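Sn-glycerol-3-phosphate ABC transporter substrate-binding protein UspB (Mycobacterium tuberculosis, PDB 4MFI) probably captures glycerophosphocholine outside the cell membrane and delivers it to an ATP-binding cassette importer. Local coordinates at residues F157-P170 and W177-V191. Sequence-based numbering, arbitrary orientation.
Sequences FYYNKAAWQQAGLP and WSEFDEWGPELQRVV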
# COMPACT_ATOMS: atom_id res chain seq x y z
N PHE A 157 8.38 -6.04 -8.34
CA PHE A 157 8.87 -6.01 -9.72
C PHE A 157 8.70 -7.39 -10.34
O PHE A 157 9.37 -8.35 -9.94
CB PHE A 157 10.34 -5.56 -9.75
CG PHE A 157 10.86 -5.25 -11.13
CD1 PHE A 157 11.26 -6.28 -11.99
CD2 PHE A 157 10.99 -3.94 -11.56
CE1 PHE A 157 11.74 -5.99 -13.27
CE2 PHE A 157 11.48 -3.64 -12.83
CZ PHE A 157 11.85 -4.67 -13.69
N TYR A 158 7.79 -7.51 -11.29
CA TYR A 158 7.51 -8.77 -11.96
C TYR A 158 8.28 -8.83 -13.27
O TYR A 158 8.33 -7.84 -14.01
CB TYR A 158 6.01 -8.88 -12.26
CG TYR A 158 5.12 -8.97 -11.04
CD1 TYR A 158 4.78 -10.21 -10.51
CD2 TYR A 158 4.61 -7.83 -10.42
CE1 TYR A 158 3.95 -10.32 -9.41
CE2 TYR A 158 3.78 -7.93 -9.30
CZ TYR A 158 3.46 -9.18 -8.80
OH TYR A 158 2.63 -9.32 -7.70
N TYR A 159 8.87 -9.98 -13.58
CA TYR A 159 9.60 -10.11 -14.84
C TYR A 159 9.42 -11.46 -15.52
O TYR A 159 9.30 -12.50 -14.87
CB TYR A 159 11.08 -9.75 -14.70
CG TYR A 159 11.94 -10.68 -13.86
CD1 TYR A 159 12.00 -10.56 -12.47
CD2 TYR A 159 12.75 -11.64 -14.46
CE1 TYR A 159 12.82 -11.39 -11.70
CE2 TYR A 159 13.56 -12.48 -13.71
CZ TYR A 159 13.59 -12.36 -12.33
OH TYR A 159 14.41 -13.19 -11.60
N ASN A 160 9.37 -11.40 -16.85
CA ASN A 160 9.19 -12.55 -17.72
C ASN A 160 10.56 -13.18 -17.97
O ASN A 160 11.44 -12.56 -18.57
CB ASN A 160 8.56 -12.04 -19.01
CG ASN A 160 8.28 -13.12 -20.02
OD1 ASN A 160 9.10 -13.99 -20.27
ND2 ASN A 160 7.11 -13.03 -20.65
N LYS A 161 10.75 -14.41 -17.49
CA LYS A 161 12.07 -15.05 -17.56
C LYS A 161 12.48 -15.40 -18.99
O LYS A 161 13.67 -15.38 -19.30
CB LYS A 161 12.16 -16.26 -16.64
CG LYS A 161 12.09 -15.87 -15.19
CD LYS A 161 12.75 -16.90 -14.30
CE LYS A 161 12.67 -16.48 -12.85
NZ LYS A 161 13.46 -17.41 -11.99
N ALA A 162 11.52 -15.72 -19.85
CA ALA A 162 11.85 -15.99 -21.24
C ALA A 162 12.41 -14.73 -21.92
O ALA A 162 13.37 -14.81 -22.68
CB ALA A 162 10.65 -16.53 -22.00
N ALA A 163 11.80 -13.58 -21.63
CA ALA A 163 12.28 -12.32 -22.19
C ALA A 163 13.67 -12.00 -21.64
O ALA A 163 14.57 -11.60 -22.38
CB ALA A 163 11.30 -11.18 -21.89
N TRP A 164 13.85 -12.18 -20.33
CA TRP A 164 15.14 -11.95 -19.68
C TRP A 164 16.22 -12.80 -20.33
O TRP A 164 17.32 -12.31 -20.61
CB TRP A 164 15.03 -12.27 -18.18
CG TRP A 164 15.04 -11.08 -17.25
CD1 TRP A 164 15.91 -10.86 -16.22
CD2 TRP A 164 14.16 -9.93 -17.28
NE1 TRP A 164 15.62 -9.67 -15.60
CE2 TRP A 164 14.55 -9.08 -16.22
CE3 TRP A 164 13.07 -9.56 -18.08
CZ2 TRP A 164 13.91 -7.87 -15.96
CZ3 TRP A 164 12.43 -8.35 -17.81
CH2 TRP A 164 12.86 -7.52 -16.77
N GLN A 165 15.91 -14.07 -20.57
CA GLN A 165 16.87 -14.99 -21.16
C GLN A 165 17.24 -14.58 -22.59
O GLN A 165 18.42 -14.59 -22.95
CB GLN A 165 16.32 -16.41 -21.15
CG GLN A 165 16.27 -17.04 -19.77
CD GLN A 165 15.65 -18.42 -19.80
OE1 GLN A 165 15.60 -19.08 -20.84
NE2 GLN A 165 15.17 -18.88 -18.64
N GLN A 166 16.24 -14.21 -23.37
CA GLN A 166 16.48 -13.82 -24.76
C GLN A 166 17.31 -12.54 -24.83
O GLN A 166 18.11 -12.35 -25.75
CB GLN A 166 15.17 -13.66 -25.54
CG GLN A 166 14.52 -14.99 -25.89
CD GLN A 166 15.43 -15.89 -26.72
OE1 GLN A 166 16.20 -15.41 -27.56
NE2 GLN A 166 15.34 -17.20 -26.49
N ALA A 167 17.10 -11.66 -23.85
CA ALA A 167 17.83 -10.40 -23.78
C ALA A 167 19.23 -10.55 -23.16
O ALA A 167 19.98 -9.57 -23.06
CB ALA A 167 17.02 -9.36 -23.03
N GLY A 168 19.58 -11.77 -22.73
CA GLY A 168 20.89 -12.02 -22.15
C GLY A 168 21.10 -11.43 -20.77
O GLY A 168 22.23 -11.16 -20.35
N LEU A 169 20.01 -11.25 -20.03
CA LEU A 169 20.07 -10.65 -18.71
C LEU A 169 20.32 -11.69 -17.63
O LEU A 169 19.95 -12.86 -17.80
CB LEU A 169 18.77 -9.90 -18.43
CG LEU A 169 18.37 -8.85 -19.47
CD1 LEU A 169 17.06 -8.19 -19.06
CD2 LEU A 169 19.48 -7.81 -19.65
N PRO A 170 20.94 -11.28 -16.52
CA PRO A 170 21.04 -12.20 -15.38
C PRO A 170 19.65 -12.45 -14.79
O PRO A 170 18.75 -11.60 -14.96
CB PRO A 170 21.91 -11.43 -14.38
CG PRO A 170 21.66 -9.99 -14.71
CD PRO A 170 21.49 -9.95 -16.20
N TRP A 177 17.30 1.53 -11.04
CA TRP A 177 16.46 1.92 -12.16
C TRP A 177 17.27 2.29 -13.39
O TRP A 177 16.84 2.04 -14.53
CB TRP A 177 15.49 3.04 -11.73
CG TRP A 177 14.35 2.48 -10.94
CD1 TRP A 177 14.14 2.58 -9.59
CD2 TRP A 177 13.27 1.69 -11.46
NE1 TRP A 177 12.99 1.90 -9.24
CE2 TRP A 177 12.44 1.35 -10.37
CE3 TRP A 177 12.93 1.24 -12.74
CZ2 TRP A 177 11.28 0.59 -10.52
CZ3 TRP A 177 11.78 0.48 -12.89
CH2 TRP A 177 10.97 0.16 -11.79
N SER A 178 18.47 2.85 -13.20
CA SER A 178 19.32 3.18 -14.33
C SER A 178 19.84 1.93 -15.04
O SER A 178 19.94 1.92 -16.27
CB SER A 178 20.45 4.12 -13.91
OG SER A 178 19.90 5.39 -13.59
N GLU A 179 20.15 0.87 -14.30
CA GLU A 179 20.48 -0.39 -14.95
C GLU A 179 19.29 -0.90 -15.76
O GLU A 179 19.45 -1.35 -16.90
CB GLU A 179 20.90 -1.46 -13.94
CG GLU A 179 21.38 -2.76 -14.63
CD GLU A 179 21.59 -3.92 -13.68
OE1 GLU A 179 20.80 -4.09 -12.73
OE2 GLU A 179 22.57 -4.68 -13.88
N PHE A 180 18.09 -0.83 -15.18
CA PHE A 180 16.92 -1.28 -15.91
C PHE A 180 16.73 -0.49 -17.19
O PHE A 180 16.39 -1.04 -18.24
CB PHE A 180 15.64 -1.21 -15.08
CG PHE A 180 14.47 -1.76 -15.82
CD1 PHE A 180 14.45 -3.10 -16.16
CD2 PHE A 180 13.43 -0.94 -16.25
CE1 PHE A 180 13.41 -3.64 -16.91
CE2 PHE A 180 12.37 -1.48 -16.98
CZ PHE A 180 12.37 -2.83 -17.32
N ASP A 181 16.96 0.82 -17.11
CA ASP A 181 16.81 1.67 -18.28
C ASP A 181 17.80 1.29 -19.39
O ASP A 181 17.49 1.39 -20.58
CB ASP A 181 16.98 3.13 -17.86
CG ASP A 181 16.83 4.09 -19.01
OD1 ASP A 181 15.68 4.30 -19.45
OD2 ASP A 181 17.86 4.62 -19.48
N GLU A 182 18.97 0.80 -19.00
CA GLU A 182 19.93 0.27 -19.96
C GLU A 182 19.42 -1.03 -20.58
O GLU A 182 19.56 -1.23 -21.79
CB GLU A 182 21.28 0.07 -19.27
CG GLU A 182 22.43 -0.23 -20.21
CD GLU A 182 22.74 0.92 -21.14
OE1 GLU A 182 23.11 0.64 -22.30
OE2 GLU A 182 22.61 2.09 -20.71
N TRP A 183 18.80 -1.89 -19.77
CA TRP A 183 18.23 -3.15 -20.25
C TRP A 183 17.03 -2.96 -21.19
O TRP A 183 16.76 -3.80 -22.05
CB TRP A 183 17.73 -3.99 -19.08
CG TRP A 183 18.79 -4.56 -18.18
CD1 TRP A 183 20.15 -4.47 -18.32
CD2 TRP A 183 18.56 -5.33 -17.00
NE1 TRP A 183 20.78 -5.13 -17.28
CE2 TRP A 183 19.82 -5.68 -16.47
CE3 TRP A 183 17.40 -5.77 -16.34
CZ2 TRP A 183 19.95 -6.45 -15.30
CZ3 TRP A 183 17.53 -6.54 -15.20
CH2 TRP A 183 18.80 -6.86 -14.68
N GLY A 184 16.30 -1.87 -21.00
CA GLY A 184 15.01 -1.67 -21.64
C GLY A 184 14.98 -1.89 -23.14
O GLY A 184 14.16 -2.66 -23.63
N PRO A 185 15.86 -1.20 -23.89
CA PRO A 185 15.83 -1.34 -25.35
C PRO A 185 16.10 -2.77 -25.83
O PRO A 185 15.51 -3.19 -26.82
CB PRO A 185 16.94 -0.39 -25.81
CG PRO A 185 16.90 0.70 -24.76
CD PRO A 185 16.69 -0.05 -23.47
N GLU A 186 16.97 -3.51 -25.14
CA GLU A 186 17.18 -4.90 -25.53
C GLU A 186 15.95 -5.75 -25.24
O GLU A 186 15.57 -6.60 -26.05
CB GLU A 186 18.42 -5.50 -24.85
CG GLU A 186 18.68 -6.96 -25.21
CD GLU A 186 19.16 -7.19 -26.64
OE1 GLU A 186 19.18 -6.24 -27.46
OE2 GLU A 186 19.52 -8.34 -26.94
N LEU A 187 15.32 -5.52 -24.10
CA LEU A 187 14.06 -6.21 -23.81
C LEU A 187 13.00 -5.87 -24.85
O LEU A 187 12.22 -6.73 -25.26
CB LEU A 187 13.58 -5.89 -22.40
CG LEU A 187 14.32 -6.61 -21.28
CD1 LEU A 187 14.05 -5.91 -19.95
CD2 LEU A 187 13.91 -8.08 -21.23
N GLN A 188 12.97 -4.62 -25.30
CA GLN A 188 12.02 -4.24 -26.35
C GLN A 188 12.27 -5.00 -27.65
O GLN A 188 11.32 -5.43 -28.32
CB GLN A 188 12.06 -2.73 -26.60
CG GLN A 188 11.03 -2.25 -27.61
CD GLN A 188 9.60 -2.52 -27.17
OE1 GLN A 188 9.20 -2.14 -26.07
NE2 GLN A 188 8.83 -3.17 -28.03
N ARG A 189 13.53 -5.17 -28.02
CA ARG A 189 13.87 -5.95 -29.21
C ARG A 189 13.34 -7.37 -29.08
O ARG A 189 12.79 -7.93 -30.04
CB ARG A 189 15.38 -5.98 -29.42
CG ARG A 189 15.81 -6.71 -30.68
CD ARG A 189 17.32 -6.78 -30.81
NE ARG A 189 17.92 -7.67 -29.82
CZ ARG A 189 17.95 -8.99 -29.92
NH1 ARG A 189 17.40 -9.59 -30.98
NH2 ARG A 189 18.51 -9.72 -28.97
N VAL A 190 13.52 -7.97 -27.91
CA VAL A 190 13.17 -9.39 -27.80
C VAL A 190 11.68 -9.65 -27.63
O VAL A 190 11.24 -10.77 -27.88
CB VAL A 190 14.00 -10.16 -26.73
CG1 VAL A 190 15.49 -9.99 -26.96
CG2 VAL A 190 13.60 -9.74 -25.34
N VAL A 191 10.89 -8.66 -27.22
CA VAL A 191 9.44 -8.89 -27.16
C VAL A 191 8.75 -8.65 -28.51
O VAL A 191 7.70 -9.24 -28.79
CB VAL A 191 8.71 -8.10 -26.03
CG1 VAL A 191 9.22 -8.52 -24.65
CG2 VAL A 191 8.81 -6.58 -26.25
O HOH W 1 17.71 -12.69 -28.62
O HOH W 2 20.37 -10.99 -26.33
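F157 and F180 both turn CG away from their own backbone N (chi1 -170° in F157), which brings the edge of the F157 ring to the face of F180. F157 CZ lies 3.7 Å from F180 CE1, with the planes at 81°. This T-shaped pair, joined by W177 CH2 at the rim of the F157 ring, forms an aromatic cluster in an alpha/beta domain of the periplasmic-binding-protein fold. It packs the end of strand 144-160 against helix 177-191, while W177 and F180 also reach strand 268-272. Farther along, W164 and W183 cross nearly at right angles, W164 NE1 standing 3.7 Å from W183 CZ3; that NE1 donates to the carbonyl of R172 in the connecting loop. L169 wedges between the indoles: its CD1 sits over one face of W164, and its CD2 makes a CH-pi contact 3.5 Å from the centroid of the W183 five-membered ring. E179 CG lies over the opposite face of the W183 indole, toward its rim. L187 CD2 touches A163 CB, A167 CB, L169 CD1 and, at 3.6 Å, W164 CE3. Helix 161-166, opened by the N160 cap and closed by a Schellman motif at G168, crosses helix 177-191 at 109°. At the C-terminal end of helix 161-166, V190 packs on Q166 CB and A167 CB meets E186 CG at 3.6 Å. R189 grips E186 side-on with NE and NH2, and two waters donate to Q166 O: one accepts from R189 NH2, the other, 2.7 Å from Q166 O, donates to E186 OE2 at 2.8 Å.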